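Local coordinates for protein aminoglycoside N(3)-acetyltransferase III (Serratia marcescens, PDB 7LAO) that transfers an acetyl group from acetyl-CoA to the 3-amino group of 2-deoxystreptamine antibiotics, conferring resistance to gentamicin, kanamycin, tobramycin, neomycin and apramycin, at residues A[57-61]-A[103-107]; A[88-94]-A[114-118]; A[232-238]-A[248-252]. All blocks are in the same frame, centred on the assembly; numbering follows the deposited sequence.

Overall arrangement
From the N terminus, strand 56-60 enters contact 1, which closes when the chain returns in helix 102-108. Before that closure, the long loop between strand and helix opens contact 2 at 88-94, completed at 114-118 on the way to strand 122-125. The two therefore cross, and they touch: L107 CD2 lies 3.8 Å from R114 CB, and their centres are about 11 Å apart. Contact 3 comes later in series, closing a short span that holds strand 239-243 and joining the end of helix 224-233 to strand 246-252. Contacts 1 and 3 reach the same mixed sheet, while contacts 2 and 3 lie on opposite sides of the chain's centre.

Contact 1: A[57-61]-A[103-107]; sequences LMGYA and NRFLL
Helix-on-sheet packing brings N103, L106 and L107 of helix 102-108 against L57 and G59 of strand 56-60, in the mixed sheet, and A61 just after it. The N-to-C directions of the strand and helix segments make an angle of 134°, with the axes 8.6 Å apart at closest approach. At one end L57 CD1 meets L106 CD2 at 4.1 Å, the two leucine side chains crossing at about a right angle. The first torsion of L106 puts CG beside the backbone N (chi1 -69°), from where its other branch, CD1, comes down on the strand and reaches G59 CA at 4.1 Å. Without a side chain at G59, the helix can settle on bare backbone: N103 OD1 approaches G59 CA to 3.4 Å. The amide's other end, ND2, sits 2.8 Å from Y60 O, but the angle is too poor for a hydrogen bond. A water links the two residues by another route, accepting from the backbone Y60 N at 2.8 Å and weakly from N103 ND2. Beyond the amide, A61 CB packs loosely on L107 CD1 at 4.5 Å. The strand's alternation sends M58 and Y60 away from the helix, M58 toward P147 and F151 and Y60 into a ring stack with F99. A central strand with different helices on its two faces is typical of a layered alpha/beta fold, here that of the antibiotic N-acetyltransferase family.

Contact 2: A[88-94]-A[114-118]; sequences FDLATSG and RSAHP
R114 and F88 meet at the heart of a loop-to-loop contact, where a buried arginine gathers two backbone carbonyls of an alpha turn, D89 to S93, and that of G94 just after it. The tight part is polar on one flank and apolar on the other. With CG anti to the backbone N (chi1 -167°) and the chain extended from CG to NE, R114 carries its guanidinium across to 88-94. There NH1 donates to both S93 O (2.7 Å) and L90 O (3.1 Å), while NH2 donates to G94 O at 3.2 Å. All three oxygens lie close to the guanidinium plane, although L90 O and G94 O receive their donors from above their own carbonyl planes. Outside the segments NH2 also bonds S62 O and NE bonds S121 OG, which fixes the rotation of the group. The F88 ring stands steeply to it, planes 75° apart, and sets its edge over one guanidinium face rather than stacking flat. P118 covers one face of that same ring in a CH-pi contact, its CA 3.7 Å from the ring centroid and 7° off the normal, and P118 CB comes to 3.5 Å from F88 CG. The solvent side is looser. The exposed L90 lies along the other backbone, CD1 3.5 Å from R114 O, and the contact thins out toward A116, whose CA is 4.0 Å from L90 CD2. Within the turn, S93 N bonds back to D89 O, T92 OG1 donates to the anti lone pair of D89 OD2, and D89 N donates to S93 OG at 2.6 Å.

Contact 3: A[232-238]-A[248-252]; sequences YVELGRH and SYLFE
H238, Y249 and F251 form an aromatic cluster where the end of helix 224-233 and the turn after it fold over strand 246-252, near one edge of the mixed sheet. In the first shell, H238 CB comes within 3.4 Å of F251 CD1, approaching the ring obliquely. The first torsion of H238 (chi1 67°), with CG between backbone N and carbonyl carbon, sets the imidazole beside F251 and Y249. The imidazole and the F251 ring point the same way but meet obliquely, centroids 5.6 Å apart. On its other neighbour the imidazole is slid well aside: H238 and Y249 lie nearly parallel, planes at 28°, yet barely overlap, and H238 CD2 comes to the edge of the Y249 ring. V233 closes the cluster from the helix: CG2 touches F251 CE1 at 3.9 Å in the plane of that ring and stands 4.0 Å above the plane of the H238 imidazole, toward its rim. Y232 brings a ring edge, CE2, to F251 CD1 at 3.9 Å.

In the second shell, E240 of the adjoining hairpin strand holds H238 NE2 by a hydrogen bond. Y232 OH bonds D255 of helix 253-268, which also forms a salt bridge with R237. The chain reverses through a type I beta turn from V233 to G236, where G236 leaves helical geometry with positive phi (71°) and its N donates to V233 O at 3.0 Å.

Contact 1: A[57-61]-A[103-107]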
loop_
_atom_site.group_PDB
_atom_site.type_symbol
_atom_site.label_atom_id
_atom_site.label_comp_id
_atom_site.label_asym_id
_atom_site.label_seq_id
_atom_site.Cartn_x
_atom_site.Cartn_y
_atom_site.Cartn_z
ATOM N N LEU A 57 7.446 -5.315 8.551
ATOM C CA LEU A 57 6.260 -5.526 7.744
ATOM C C LEU A 57 5.618 -4.187 7.500
ATOM O O LEU A 57 5.635 -3.314 8.371
ATOM C CB LEU A 57 5.228 -6.433 8.470
ATOM C CG LEU A 57 5.774 -7.717 9.085
ATOM C CD1 LEU A 57 4.718 -8.432 9.979
ATOM C CD2 LEU A 57 6.284 -8.598 7.902
ATOM N N MET A 58 4.943 -4.076 6.373
ATOM C CA MET A 58 4.344 -2.812 6.002
ATOM C C MET A 58 3.025 -3.033 5.299
ATOM O O MET A 58 2.823 -4.040 4.594
ATOM C CB MET A 58 5.288 -2.041 5.089
ATOM C CG MET A 58 4.830 -0.648 4.714
ATOM S SD MET A 58 6.183 0.197 3.769
ATOM C CE MET A 58 5.329 1.663 3.183
ATOM N N GLY A 59 2.132 -2.073 5.446
ATOM C CA GLY A 59 0.820 -2.227 4.843
ATOM C C GLY A 59 0.255 -0.877 4.484
ATOM O O GLY A 59 0.605 0.148 5.092
ATOM N N TYR A 60 -0.668 -0.879 3.526
ATOM C CA TYR A 60 -1.308 0.345 3.048
ATOM C C TYR A 60 -2.639 0.494 3.766
ATOM O O TYR A 60 -3.644 -0.104 3.379
ATOM C CB TYR A 60 -1.464 0.278 1.538
ATOM C CG TYR A 60 -1.950 1.485 0.805
ATOM C CD1 TYR A 60 -1.987 2.761 1.392
ATOM C CD2 TYR A 60 -2.397 1.349 -0.499
ATOM C CE1 TYR A 60 -2.456 3.863 0.671
ATOM C CE2 TYR A 60 -2.866 2.425 -1.224
ATOM C CZ TYR A 60 -2.884 3.682 -0.652
ATOM O OH TYR A 60 -3.360 4.740 -1.387
ATOM N N ALA A 61 -2.649 1.307 4.834
ATOM C CA ALA A 61 -3.804 1.324 5.735
ATOM C C ALA A 61 -4.865 2.327 5.291
ATOM O O ALA A 61 -6.065 2.037 5.339
ATOM C CB ALA A 61 -3.362 1.648 7.166
ATOM N N ASN A 103 -4.589 -4.921 7.602
ATOM C CA ASN A 103 -3.932 -3.683 8.079
ATOM C C ASN A 103 -4.408 -3.289 9.484
ATOM O O ASN A 103 -3.646 -2.692 10.272
ATOM C CB ASN A 103 -4.157 -2.554 7.076
ATOM C CG ASN A 103 -3.381 -2.786 5.784
ATOM O OD1 ASN A 103 -2.226 -3.221 5.829
ATOM N ND2 ASN A 103 -4.032 -2.570 4.626
ATOM N N ARG A 104 -5.638 -3.646 9.839
ATOM C CA ARG A 104 -6.086 -3.420 11.204
ATOM C C ARG A 104 -5.229 -4.208 12.188
ATOM O O ARG A 104 -4.926 -3.722 13.269
ATOM C CB ARG A 104 -7.562 -3.780 11.328
ATOM C CG ARG A 104 -8.078 -3.890 12.756
ATOM C CD ARG A 104 -9.566 -4.253 12.793
ATOM N NE ARG A 104 -9.952 -4.568 14.153
ATOM C CZ ARG A 104 -11.202 -4.600 14.582
ATOM N NH1 ARG A 104 -12.181 -4.312 13.742
ATOM N NH2 ARG A 104 -11.469 -4.891 15.853
ATOM N N PHE A 105 -4.783 -5.409 11.811
ATOM C CA PHE A 105 -4.004 -6.226 12.739
ATOM C C PHE A 105 -2.510 -5.941 12.708
ATOM O O PHE A 105 -1.815 -6.197 13.702
ATOM C CB PHE A 105 -4.281 -7.701 12.460
ATOM C CG PHE A 105 -5.671 -8.106 12.882
ATOM C CD1 PHE A 105 -6.734 -8.021 11.988
ATOM C CD2 PHE A 105 -5.928 -8.473 14.194
ATOM C CE1 PHE A 105 -8.026 -8.343 12.395
ATOM C CE2 PHE A 105 -7.220 -8.806 14.602
ATOM C CZ PHE A 105 -8.258 -8.729 13.708
ATOM N N LEU A 106 -1.993 -5.444 11.582
ATOM C CA LEU A 106 -0.655 -4.882 11.587
ATOM C C LEU A 106 -0.597 -3.699 12.556
ATOM O O LEU A 106 0.337 -3.584 13.342
ATOM C CB LEU A 106 -0.256 -4.459 10.180
ATOM C CG LEU A 106 -0.030 -5.596 9.153
ATOM C CD1 LEU A 106 0.170 -5.010 7.747
ATOM C CD2 LEU A 106 1.154 -6.458 9.561
ATOM N N LEU A 107 -1.621 -2.845 12.545
ATOM C CA LEU A 107 -1.692 -1.739 13.484
ATOM C C LEU A 107 -1.684 -2.222 14.934
ATOM O O LEU A 107 -1.093 -1.569 15.802
ATOM C CB LEU A 107 -2.932 -0.885 13.209
ATOM C CG LEU A 107 -2.658 0.074 12.034
ATOM C CD1 LEU A 107 -3.940 0.632 11.473
ATOM C CD2 LEU A 107 -1.697 1.272 12.441
HETATM O O HOH W 1 -1.734 -3.110 2.153
#

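Contact 2: A[88-94]-A[114-118]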
loop_
_atom_site.group_PDB
_atom_site.type_symbol
_atom_site.label_atom_id
_atom_site.label_comp_id
_atom_site.label_asym_id
_atom_site.label_seq_id
_atom_site.Cartn_x
_atom_site.Cartn_y
_atom_site.Cartn_z
ATOM N N PHE A 88 -8.503 12.549 12.016
ATOM C CA PHE A 88 -7.681 11.382 11.728
ATOM C C PHE A 88 -6.724 11.187 12.890
ATOM O O PHE A 88 -5.764 11.943 13.056
ATOM C CB PHE A 88 -6.929 11.549 10.419
ATOM C CG PHE A 88 -6.001 10.418 10.124
ATOM C CD1 PHE A 88 -6.497 9.169 9.816
ATOM C CD2 PHE A 88 -4.629 10.601 10.180
ATOM C CE1 PHE A 88 -5.638 8.127 9.545
ATOM C CE2 PHE A 88 -3.772 9.558 9.904
ATOM C CZ PHE A 88 -4.273 8.330 9.598
ATOM N N ASP A 89 -6.996 10.184 13.714
ATOM C CA ASP A 89 -6.160 9.887 14.868
ATOM C C ASP A 89 -5.403 8.605 14.583
ATOM O O ASP A 89 -6.013 7.596 14.221
ATOM C CB ASP A 89 -6.995 9.742 16.141
ATOM C CG ASP A 89 -6.156 9.372 17.351
ATOM O OD1 ASP A 89 -5.045 9.917 17.513
ATOM O OD2 ASP A 89 -6.609 8.526 18.145
ATOM N N LEU A 90 -4.076 8.654 14.745
ATOM C CA LEU A 90 -3.227 7.554 14.291
ATOM C C LEU A 90 -3.595 6.247 14.980
ATOM O O LEU A 90 -3.591 5.176 14.353
ATOM C CB LEU A 90 -1.753 7.883 14.553
ATOM C CG LEU A 90 -1.107 9.098 13.894
ATOM C CD1 LEU A 90 0.409 8.987 13.994
ATOM C CD2 LEU A 90 -1.542 9.230 12.467
ATOM N N ALA A 91 -3.927 6.320 16.275
ATOM C CA ALA A 91 -4.153 5.127 17.077
ATOM C C ALA A 91 -5.562 4.576 16.954
ATOM O O ALA A 91 -5.755 3.360 17.080
ATOM C CB ALA A 91 -3.863 5.420 18.551
ATOM N N THR A 92 -6.558 5.423 16.715
ATOM C CA THR A 92 -7.928 4.948 16.800
ATOM C C THR A 92 -8.660 4.906 15.470
ATOM O O THR A 92 -9.653 4.187 15.358
ATOM C CB THR A 92 -8.736 5.803 17.795
ATOM O OG1 THR A 92 -8.773 7.170 17.364
ATOM C CG2 THR A 92 -8.101 5.737 19.172
ATOM N N SER A 93 -8.209 5.634 14.455
ATOM C CA SER A 93 -9.010 5.717 13.248
ATOM C C SER A 93 -8.898 4.429 12.443
ATOM O O SER A 93 -7.823 3.835 12.321
ATOM C CB SER A 93 -8.600 6.925 12.410
ATOM O OG SER A 93 -8.540 8.102 13.183
ATOM N N GLY A 94 -10.024 3.994 11.907
ATOM C CA GLY A 94 -10.068 2.765 11.152
ATOM C C GLY A 94 -9.307 2.848 9.846
ATOM O O GLY A 94 -8.951 3.909 9.343
ATOM N N ARG A 114 2.205 4.288 12.493
ATOM C CA ARG A 114 1.303 4.633 11.401
ATOM C C ARG A 114 1.684 5.998 10.872
ATOM O O ARG A 114 2.035 6.882 11.647
ATOM C CB ARG A 114 -0.175 4.671 11.845
ATOM C CG ARG A 114 -1.139 4.704 10.690
ATOM C CD ARG A 114 -2.560 4.842 11.217
ATOM N NE ARG A 114 -3.593 4.697 10.178
ATOM C CZ ARG A 114 -4.884 4.578 10.482
ATOM N NH1 ARG A 114 -5.231 4.548 11.754
ATOM N NH2 ARG A 114 -5.816 4.448 9.538
ATOM N N SER A 115 1.620 6.160 9.555
ATOM C CA SER A 115 2.010 7.433 8.965
ATOM C C SER A 115 0.854 8.436 9.031
ATOM O O SER A 115 -0.319 8.072 9.146
ATOM C CB SER A 115 2.480 7.198 7.523
ATOM O OG SER A 115 1.401 7.227 6.623
ATOM N N ALA A 116 1.199 9.723 8.966
ATOM C CA ALA A 116 0.246 10.793 9.263
ATOM C C ALA A 116 -0.533 11.295 8.048
ATOM O O ALA A 116 -1.374 12.188 8.211
ATOM C CB ALA A 116 0.969 11.989 9.914
ATOM N N HIS A 117 -0.262 10.793 6.841
ATOM C CA HIS A 117 -1.062 11.174 5.663
ATOM C C HIS A 117 -2.384 10.436 5.760
ATOM O O HIS A 117 -2.397 9.217 5.607
ATOM C CB HIS A 117 -0.329 10.817 4.360
ATOM C CG HIS A 117 -0.941 11.396 3.109
ATOM N ND1 HIS A 117 -2.241 11.140 2.720
ATOM C CD2 HIS A 117 -0.412 12.187 2.141
ATOM C CE1 HIS A 117 -2.497 11.774 1.589
ATOM N NE2 HIS A 117 -1.402 12.414 1.216
ATOM N N PRO A 118 -3.499 11.093 6.064
ATOM C CA PRO A 118 -4.712 10.306 6.352
ATOM C C PRO A 118 -5.190 9.493 5.162
ATOM O O PRO A 118 -5.518 8.308 5.316
ATOM C CB PRO A 118 -5.732 11.365 6.776
ATOM C CG PRO A 118 -4.927 12.634 7.020
ATOM C CD PRO A 118 -3.755 12.539 6.095
#

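Contact 3: A[232-238]-A[248-252]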
loop_
_atom_site.group_PDB
_atom_site.type_symbol
_atom_site.label_atom_id
_atom_site.label_comp_id
_atom_site.label_asym_id
_atom_site.label_seq_id
_atom_site.Cartn_x
_atom_site.Cartn_y
_atom_site.Cartn_z
ATOM N N TYR A 232 5.370 -7.449 -16.242
ATOM C CA TYR A 232 6.548 -7.846 -15.476
ATOM C C TYR A 232 6.533 -9.340 -15.182
ATOM O O TYR A 232 7.573 -10.016 -15.253
ATOM C CB TYR A 232 6.643 -7.051 -14.161
ATOM C CG TYR A 232 7.843 -7.411 -13.308
ATOM C CD1 TYR A 232 9.125 -6.896 -13.589
ATOM C CD2 TYR A 232 7.692 -8.248 -12.176
ATOM C CE1 TYR A 232 10.250 -7.241 -12.782
ATOM C CE2 TYR A 232 8.787 -8.560 -11.369
ATOM C CZ TYR A 232 10.035 -8.059 -11.659
ATOM O OH TYR A 232 11.093 -8.455 -10.865
ATOM N N VAL A 233 5.357 -9.882 -14.873
ATOM C CA VAL A 233 5.291 -11.308 -14.553
ATOM C C VAL A 233 5.859 -12.210 -15.668
ATOM O O VAL A 233 6.431 -13.266 -15.376
ATOM C CB VAL A 233 3.839 -11.666 -14.174
ATOM C CG1 VAL A 233 3.534 -13.228 -14.406
ATOM C CG2 VAL A 233 3.575 -11.230 -12.758
ATOM N N GLU A 234 5.784 -11.789 -16.944
ATOM C CA GLU A 234 6.283 -12.630 -18.019
ATOM C C GLU A 234 7.778 -12.939 -17.899
ATOM O O GLU A 234 8.236 -13.985 -18.391
ATOM C CB GLU A 234 5.960 -11.970 -19.356
ATOM C CG GLU A 234 4.474 -11.854 -19.639
ATOM C CD GLU A 234 4.187 -11.408 -21.075
ATOM O OE1 GLU A 234 5.083 -10.790 -21.696
ATOM O OE2 GLU A 234 3.080 -11.690 -21.586
ATOM N N LEU A 235 8.559 -12.063 -17.232
ATOM C CA LEU A 235 10.002 -12.287 -17.076
ATOM C C LEU A 235 10.334 -13.474 -16.179
ATOM O O LEU A 235 11.459 -13.995 -16.243
ATOM C CB LEU A 235 10.663 -11.041 -16.471
ATOM C CG LEU A 235 10.638 -9.728 -17.247
ATOM C CD1 LEU A 235 11.402 -8.584 -16.450
ATOM C CD2 LEU A 235 11.239 -9.889 -18.606
ATOM N N GLY A 236 9.382 -13.914 -15.354
ATOM C CA GLY A 236 9.631 -15.078 -14.520
ATOM C C GLY A 236 10.628 -14.809 -13.403
ATOM O O GLY A 236 11.263 -15.747 -12.916
ATOM N N ARG A 237 10.800 -13.540 -13.000
ATOM C CA ARG A 237 11.735 -13.180 -11.904
ATOM C C ARG A 237 11.100 -13.271 -10.534
ATOM O O ARG A 237 11.789 -13.550 -9.557
ATOM C CB ARG A 237 12.246 -11.729 -12.047
ATOM C CG ARG A 237 13.032 -11.519 -13.382
ATOM C CD ARG A 237 13.409 -10.012 -13.493
ATOM N NE ARG A 237 14.236 -9.794 -14.671
ATOM C CZ ARG A 237 14.846 -8.657 -14.935
ATOM N NH1 ARG A 237 14.720 -7.611 -14.098
ATOM N NH2 ARG A 237 15.570 -8.568 -16.044
ATOM N N HIS A 238 9.804 -13.052 -10.461
ATOM C CA HIS A 238 9.059 -13.071 -9.210
ATOM C C HIS A 238 8.842 -14.524 -8.773
ATOM O O HIS A 238 9.176 -15.453 -9.493
ATOM C CB HIS A 238 7.721 -12.389 -9.442
ATOM C CG HIS A 238 6.866 -13.191 -10.361
ATOM N ND1 HIS A 238 7.142 -13.313 -11.716
ATOM C CD2 HIS A 238 5.824 -14.022 -10.107
ATOM C CE1 HIS A 238 6.276 -14.155 -12.258
ATOM N NE2 HIS A 238 5.465 -14.602 -11.304
ATOM N N SER A 248 -0.436 -16.723 -4.397
ATOM C CA SER A 248 0.307 -15.613 -3.822
ATOM C C SER A 248 1.517 -15.281 -4.684
ATOM O O SER A 248 2.006 -16.129 -5.442
ATOM C CB SER A 248 0.716 -15.901 -2.367
ATOM O OG SER A 248 -0.434 -15.927 -1.518
ATOM N N TYR A 249 1.966 -14.023 -4.580
ATOM C CA TYR A 249 3.108 -13.510 -5.346
ATOM C C TYR A 249 4.082 -12.823 -4.409
ATOM O O TYR A 249 3.674 -12.153 -3.441
ATOM C CB TYR A 249 2.713 -12.465 -6.382
ATOM C CG TYR A 249 1.812 -12.946 -7.485
ATOM C CD1 TYR A 249 0.451 -13.170 -7.258
ATOM C CD2 TYR A 249 2.327 -13.150 -8.779
ATOM C CE1 TYR A 249 -0.382 -13.599 -8.290
ATOM C CE2 TYR A 249 1.500 -13.572 -9.801
ATOM C CZ TYR A 249 0.159 -13.793 -9.569
ATOM O OH TYR A 249 -0.651 -14.222 -10.581
ATOM N N LEU A 250 5.372 -12.953 -4.713
ATOM C CA LEU A 250 6.385 -12.167 -4.026
ATOM C C LEU A 250 7.276 -11.506 -5.101
ATOM O O LEU A 250 7.878 -12.199 -5.941
ATOM C CB LEU A 250 7.202 -13.014 -3.030
ATOM C CG LEU A 250 8.272 -12.254 -2.193
ATOM C CD1 LEU A 250 7.702 -11.224 -1.222
ATOM C CD2 LEU A 250 9.211 -13.249 -1.469
ATOM N N PHE A 251 7.279 -10.176 -5.107
ATOM C CA PHE A 251 8.018 -9.316 -6.050
ATOM C C PHE A 251 9.114 -8.525 -5.347
ATOM O O PHE A 251 8.900 -7.959 -4.262
ATOM C CB PHE A 251 7.080 -8.290 -6.690
ATOM C CG PHE A 251 5.935 -8.858 -7.416
ATOM C CD1 PHE A 251 6.127 -9.447 -8.648
ATOM C CD2 PHE A 251 4.632 -8.760 -6.911
ATOM C CE1 PHE A 251 5.066 -9.971 -9.394
ATOM C CE2 PHE A 251 3.540 -9.297 -7.655
ATOM C CZ PHE A 251 3.758 -9.879 -8.876
ATOM N N GLU A 252 10.270 -8.388 -6.011
ATOM C CA GLU A 252 11.332 -7.496 -5.546
ATOM C C GLU A 252 10.972 -6.071 -5.926
ATOM O O GLU A 252 10.788 -5.777 -7.127
ATOM C CB GLU A 252 12.666 -7.891 -6.174
ATOM C CG GLU A 252 13.840 -7.251 -5.559
ATOM C CD GLU A 252 14.903 -6.858 -6.578
ATOM O OE1 GLU A 252 15.193 -5.643 -6.710
ATOM O OE2 GLU A 252 15.437 -7.772 -7.251
#